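Long-range contacts in glycosyl transferase family 8 (Streptococcus pneumoniae, PDB 5GVW), which transfers galactose from UDP-galactose to the terminal glucose of the already glycosylated serine-rich repeat protein PsrP, the third step of its O-glycosylation: residues Q279-T284 and I341-Y346; L349-K354 and F372-S377. All coordinates share one frame; numbering follows the deposited sequence.

Interaction 1: residues Q279-T284 and I341-Y346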
loop_
_atom_site.group_PDB
_atom_site.type_symbol
_atom_site.label_atom_id
_atom_site.label_comp_id
_atom_site.label_asym_id
_atom_site.label_seq_id
_atom_site.Cartn_x
_atom_site.Cartn_y
_atom_site.Cartn_z
ATOM N N GLN A 279 4.344 -27.906 14.646
ATOM C CA GLN A 279 4.461 -26.556 15.189
ATOM C C GLN A 279 5.357 -26.540 16.410
ATOM O O GLN A 279 5.040 -27.188 17.383
ATOM C CB GLN A 279 3.077 -26.044 15.586
ATOM C CG GLN A 279 2.073 -25.980 14.430
ATOM C CD GLN A 279 2.243 -24.781 13.520
ATOM O OE1 GLN A 279 2.727 -23.723 13.939
ATOM N NE2 GLN A 279 1.825 -24.933 12.270
ATOM N N CYS A 280 6.463 -25.799 16.377
ATOM C CA CYS A 280 7.386 -25.777 17.529
ATOM C C CYS A 280 7.476 -24.414 18.137
ATOM O O CYS A 280 7.326 -23.427 17.435
ATOM C CB CYS A 280 8.786 -26.245 17.141
ATOM S SG CYS A 280 8.876 -27.920 16.465
ATOM N N VAL A 281 7.746 -24.365 19.434
ATOM C CA VAL A 281 7.785 -23.097 20.192
ATOM C C VAL A 281 8.920 -22.995 21.217
ATOM O O VAL A 281 9.309 -23.982 21.847
ATOM C CB VAL A 281 6.444 -22.850 20.931
ATOM C CG1 VAL A 281 5.972 -24.103 21.646
ATOM C CG2 VAL A 281 6.545 -21.686 21.915
ATOM N N ASN A 282 9.429 -21.784 21.384
ATOM C CA ASN A 282 10.407 -21.488 22.419
ATOM C C ASN A 282 10.130 -20.106 22.981
ATOM O O ASN A 282 9.755 -19.205 22.244
ATOM C CB ASN A 282 11.840 -21.528 21.856
ATOM C CG ASN A 282 12.891 -21.153 22.900
ATOM O OD1 ASN A 282 13.486 -20.072 22.847
ATOM N ND2 ASN A 282 13.079 -22.029 23.892
ATOM N N LEU A 283 10.296 -19.955 24.287
ATOM C CA LEU A 283 10.355 -18.648 24.896
ATOM C C LEU A 283 11.803 -18.424 25.325
ATOM O O LEU A 283 12.403 -19.273 25.976
ATOM C CB LEU A 283 9.398 -18.573 26.095
ATOM C CG LEU A 283 9.600 -17.401 27.073
ATOM C CD1 LEU A 283 9.042 -16.116 26.484
ATOM C CD2 LEU A 283 8.962 -17.680 28.421
ATOM N N THR A 284 12.338 -17.257 25.001
ATOM C CA THR A 284 13.726 -16.946 25.240
ATOM C C THR A 284 13.848 -15.635 25.981
ATOM O O THR A 284 13.018 -14.739 25.810
ATOM C CB THR A 284 14.493 -16.847 23.900
ATOM O OG1 THR A 284 15.905 -16.745 24.139
ATOM C CG2 THR A 284 14.004 -15.645 23.048
ATOM N N ILE A 341 -0.554 -23.840 23.512
ATOM C CA ILE A 341 -1.718 -24.688 23.277
ATOM C C ILE A 341 -1.780 -25.195 21.822
ATOM O O ILE A 341 -1.957 -26.411 21.589
ATOM C CB ILE A 341 -3.053 -24.002 23.690
ATOM C CG1 ILE A 341 -3.090 -23.772 25.209
ATOM C CG2 ILE A 341 -4.264 -24.850 23.275
ATOM C CD1 ILE A 341 -4.017 -22.655 25.618
ATOM N N ALA A 342 -1.599 -24.298 20.853
ATOM C CA ALA A 342 -1.764 -24.688 19.435
ATOM C C ALA A 342 -0.597 -25.529 18.862
ATOM O O ALA A 342 -0.715 -26.117 17.790
ATOM C CB ALA A 342 -2.021 -23.454 18.584
ATOM N N SER A 343 0.499 -25.617 19.604
ATOM C CA SER A 343 1.750 -26.212 19.123
ATOM C C SER A 343 1.965 -27.677 19.544
ATOM O O SER A 343 1.470 -28.110 20.565
ATOM C CB SER A 343 2.936 -25.367 19.627
ATOM O OG SER A 343 2.918 -25.288 21.047
ATOM N N ASP A 344 2.751 -28.399 18.750
ATOM C CA ASP A 344 3.069 -29.806 18.984
ATOM C C ASP A 344 4.224 -30.112 19.950
ATOM O O ASP A 344 4.102 -31.045 20.743
ATOM C CB ASP A 344 3.319 -30.480 17.640
ATOM C CG ASP A 344 2.090 -30.418 16.733
ATOM O OD1 ASP A 344 1.029 -30.942 17.159
ATOM O OD2 ASP A 344 2.184 -29.860 15.607
ATOM N N LEU A 345 5.306 -29.322 19.893
ATOM C CA LEU A 345 6.595 -29.598 20.588
ATOM C C LEU A 345 7.210 -28.327 21.167
ATOM O O LEU A 345 7.219 -27.308 20.501
ATOM C CB LEU A 345 7.598 -30.168 19.586
ATOM C CG LEU A 345 8.617 -31.264 19.921
ATOM C CD1 LEU A 345 9.599 -31.397 18.758
ATOM C CD2 LEU A 345 9.335 -31.050 21.242
ATOM N N TYR A 346 7.708 -28.366 22.397
ATOM C CA TYR A 346 8.461 -27.233 22.933
ATOM C C TYR A 346 9.955 -27.520 22.748
ATOM O O TYR A 346 10.427 -28.578 23.155
ATOM C CB TYR A 346 8.136 -26.994 24.396
ATOM C CG TYR A 346 8.729 -25.710 24.922
ATOM C CD1 TYR A 346 9.986 -25.695 25.496
ATOM C CD2 TYR A 346 8.050 -24.501 24.803
ATOM C CE1 TYR A 346 10.536 -24.518 25.956
ATOM C CE2 TYR A 346 8.608 -23.320 25.253
ATOM C CZ TYR A 346 9.844 -23.325 25.826
ATOM O OH TYR A 346 10.438 -22.152 26.290
#

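Interaction 2: residues L349-K354 and F372-S377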
loop_
_atom_site.group_PDB
_atom_site.type_symbol
_atom_site.label_atom_id
_atom_site.label_comp_id
_atom_site.label_asym_id
_atom_site.label_seq_id
_atom_site.Cartn_x
_atom_site.Cartn_y
_atom_site.Cartn_z
ATOM N N LEU A 349 15.557 -24.387 23.770
ATOM C CA LEU A 349 16.828 -24.020 23.146
ATOM C C LEU A 349 17.454 -22.729 23.688
ATOM O O LEU A 349 18.589 -22.425 23.349
ATOM C CB LEU A 349 16.648 -23.875 21.627
ATOM C CG LEU A 349 15.841 -24.947 20.906
ATOM C CD1 LEU A 349 15.639 -24.669 19.430
ATOM C CD2 LEU A 349 16.539 -26.262 21.082
ATOM N N ASN A 350 16.745 -21.954 24.501
ATOM C CA ASN A 350 17.297 -20.646 24.925
ATOM C C ASN A 350 18.460 -20.839 25.890
ATOM O O ASN A 350 18.546 -21.857 26.542
ATOM C CB ASN A 350 16.239 -19.668 25.478
ATOM C CG ASN A 350 15.476 -20.207 26.677
ATOM O OD1 ASN A 350 14.862 -21.268 26.610
ATOM N ND2 ASN A 350 15.476 -19.442 27.777
ATOM N N HIS A 351 19.340 -19.849 25.952
ATOM C CA HIS A 351 20.620 -19.963 26.624
ATOM C C HIS A 351 20.546 -19.356 28.017
ATOM O O HIS A 351 21.109 -18.304 28.319
ATOM C CB HIS A 351 21.767 -19.383 25.779
ATOM C CG HIS A 351 22.457 -20.401 24.920
ATOM N ND1 HIS A 351 23.776 -20.751 25.097
ATOM C CD2 HIS A 351 22.009 -21.150 23.882
ATOM C CE1 HIS A 351 24.114 -21.660 24.199
ATOM N NE2 HIS A 351 23.059 -21.924 23.453
ATOM N N ASP A 352 19.812 -20.082 28.850
ATOM C CA ASP A 352 19.833 -19.970 30.306
ATOM C C ASP A 352 19.619 -18.562 30.827
ATOM O O ASP A 352 20.176 -17.576 30.345
ATOM C CB ASP A 352 21.114 -20.599 30.887
ATOM C CG ASP A 352 21.241 -22.087 30.552
ATOM O OD1 ASP A 352 20.545 -22.898 31.210
ATOM O OD2 ASP A 352 22.031 -22.429 29.631
ATOM N N ARG A 353 18.928 -18.561 31.943
ATOM C CA ARG A 353 17.935 -17.581 32.326
ATOM C C ARG A 353 16.666 -18.122 31.688
ATOM O O ARG A 353 16.126 -17.570 30.739
ATOM C CB ARG A 353 18.262 -16.137 31.936
ATOM C CG ARG A 353 17.316 -15.127 32.583
ATOM C CD ARG A 353 17.309 -15.158 34.117
ATOM N NE ARG A 353 16.296 -14.243 34.642
ATOM C CZ ARG A 353 15.011 -14.541 34.875
ATOM N NH1 ARG A 353 14.509 -15.764 34.666
ATOM N NH2 ARG A 353 14.207 -13.590 35.337
ATOM N N LYS A 354 16.256 -19.273 32.211
ATOM C CA LYS A 354 15.041 -19.946 31.814
ATOM C C LYS A 354 13.891 -19.219 32.496
ATOM O O LYS A 354 13.932 -18.997 33.719
ATOM C CB LYS A 354 15.054 -21.404 32.278
ATOM C CG LYS A 354 16.208 -22.237 31.763
ATOM C CD LYS A 354 16.167 -22.316 30.249
ATOM C CE LYS A 354 17.059 -23.411 29.711
ATOM N NZ LYS A 354 17.080 -23.373 28.234
ATOM N N PHE A 372 18.898 -29.464 23.607
ATOM C CA PHE A 372 20.294 -29.770 23.359
ATOM C C PHE A 372 21.000 -29.938 24.685
ATOM O O PHE A 372 20.679 -29.237 25.633
ATOM C CB PHE A 372 20.996 -28.670 22.531
ATOM C CG PHE A 372 20.576 -28.631 21.091
ATOM C CD1 PHE A 372 20.843 -29.706 20.244
ATOM C CD2 PHE A 372 19.912 -27.525 20.570
ATOM C CE1 PHE A 372 20.441 -29.673 18.908
ATOM C CE2 PHE A 372 19.511 -27.497 19.244
ATOM C CZ PHE A 372 19.775 -28.564 18.411
ATOM N N ASP A 373 21.981 -30.844 24.715
ATOM C CA ASP A 373 22.869 -31.059 25.876
ATOM C C ASP A 373 23.366 -29.784 26.533
ATOM O O ASP A 373 23.544 -29.759 27.738
ATOM C CB ASP A 373 24.086 -31.975 25.539
ATOM C CG ASP A 373 24.942 -31.471 24.335
ATOM O OD1 ASP A 373 25.280 -30.266 24.238
ATOM O OD2 ASP A 373 25.286 -32.301 23.456
ATOM N N ASN A 374 23.600 -28.723 25.762
ATOM C CA ASN A 374 24.094 -27.458 26.342
ATOM C C ASN A 374 22.996 -26.465 26.697
ATOM O O ASN A 374 23.278 -25.304 27.013
ATOM C CB ASN A 374 25.149 -26.804 25.431
ATOM C CG ASN A 374 24.556 -26.151 24.178
ATOM O OD1 ASN A 374 23.818 -26.774 23.400
ATOM N ND2 ASN A 374 24.919 -24.894 23.958
ATOM N N THR A 375 21.748 -26.914 26.688
ATOM C CA THR A 375 20.652 -25.983 26.840
ATOM C C THR A 375 19.508 -26.475 27.764
ATOM O O THR A 375 18.387 -25.961 27.701
ATOM C CB THR A 375 20.233 -25.517 25.426
ATOM O OG1 THR A 375 19.675 -24.211 25.489
ATOM C CG2 THR A 375 19.310 -26.463 24.797
ATOM N N CYS A 376 19.822 -27.420 28.656
ATOM C CA CYS A 376 18.856 -27.931 29.648
ATOM C C CYS A 376 18.739 -26.977 30.829
ATOM O O CYS A 376 19.680 -26.231 31.133
ATOM C CB CYS A 376 19.293 -29.293 30.182
ATOM S SG CYS A 376 19.422 -30.578 28.927
ATOM N N SER A 377 17.581 -27.000 31.489
ATOM C CA SER A 377 17.444 -26.352 32.791
ATOM C C SER A 377 18.316 -27.113 33.772
ATOM O O SER A 377 18.501 -28.335 33.631
ATOM C CB SER A 377 16.002 -26.383 33.288
ATOM O OG SER A 377 15.848 -25.439 34.329
#

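Interaction 1: residues Q279-T284 and I341-Y346
Tyr346 lays its ring along strand 278-283, with Val281 O over one face, 3.3 Å above the ring plane and offset toward the rim. CG stands anti to the backbone N (chi1 -171°), which sends the ring lengthwise past Val281 until the hydroxyl reaches Leu283. There Leu283 N donates to Tyr346 OH over 3.0 Å in a nearly straight bond (169°). A tyrosine suits the place because its ring packs in the interior while the hydroxyl serves a backbone N-H. Beside the ring, Val281 CG1 lies 3.8 Å from Tyr346 CD2 and also touches Ser343 OG, a polar atom bonded back to Val340 O in the preceding helix. The compact, branched valine can thus touch Ser343 and the ring together.

The backbones pair as parallel strands, Cys280 with Leu345 and Val281 with Tyr346. Val281 N bonds Leu345 O at 3.2 Å. Gln279 O receives Asp344 N at 2.9 Å, on a lone pair in the carbonyl plane, and a weak second bond from Leu345 N. Asp344 answers with its carboxylate: OD2 takes Gln279 N at 3.1 Å through its anti lone pair, so the acid extends the pairing just before strand 345-348 begins. On the sheet face of Cys280 and Leu345, Cys280 SG packs against Leu345 CB.

These strands, 278-283 and 345-348, are the central pair of a six-stranded parallel sheet. Strand 302-307 flanks the first, helix 333-342 packs on Val281 and Leu283, and helix 356-364 meets Tyr346 through Ala358 and Val362.

Interaction 2: residues L349-K354 and F372-S377
Two irregular loops come together here, Leu349-Lys354 with an inverse gamma turn centred on His351 and Phe372-Ser377 opening in a type I beta turn closed by Thr375 N to Phe372 O, with Leu349 and Thr375 CA atoms 5.7 Å apart. Thr375 meets the first loop with its hydroxyl: OG1 lies 2.8 Å from Asn350 O and 3.0 Å from Leu349 O; its single proton has both within reach, and any bond to Leu349 O is weak. Chi1 of -152° swings that oxygen to the far side from its own backbone N, while the methyl CG2 rests near Leu349 CA; threonine thereby supplies a polar and an apolar contact from the two branches of one CB.

Lys354 reaches back from the other end of its loop. Its chain bends at chi2 (-62°), and NZ donates to Thr375 O at 2.9 Å, approaching from above the carbonyl plane, and to Asn350 O at 2.7 Å. Asp348 adds a salt bridge to the ammonium group, which can serve several acceptors at once and so ties both loops to the strand end.

His351 and Asn374 cross obliquely, ring and amide planes 71° apart, with His351 CE1 3.3 Å from Asn374 ND2; both His351 NE2 and Asn374 ND2 bond the carboxylate of Glu290. At the apolar end, Leu349 CD2 touches Phe372 CD2 at 3.6 Å.

The loops leave the C-terminal ends of adjacent parallel strands 345-348 and 369-372, which helix 356-364 links as a beta-alpha-beta unit. Met397 of helix 395-403 packs on Leu349 and Phe372, and Tyr359 of helix 356-364 touches Lys354 and Ser377.

In the fold
Following the chain from the N terminus, both contacts lie far along it, away from the UDP and manganese sites, interaction 1 within the six-stranded parallel sheet of the C-terminal part and interaction 2 at its loops. Interaction 1 closes a long loop of 56 residues that carries strands 302-307 and 325-328 and helix 333-342 before returning to the sheet centre. Interaction 2 then closes a shorter one, 17 residues with helix 356-364 and the start of strand 369-372. The two follow in series, neither nesting nor crossing, and share strand 345-348, whose start belongs to the first and whose exit leads into the second. Their centres are 15 Å apart, and they meet where Asn282 and Thr284 pack against Asn350.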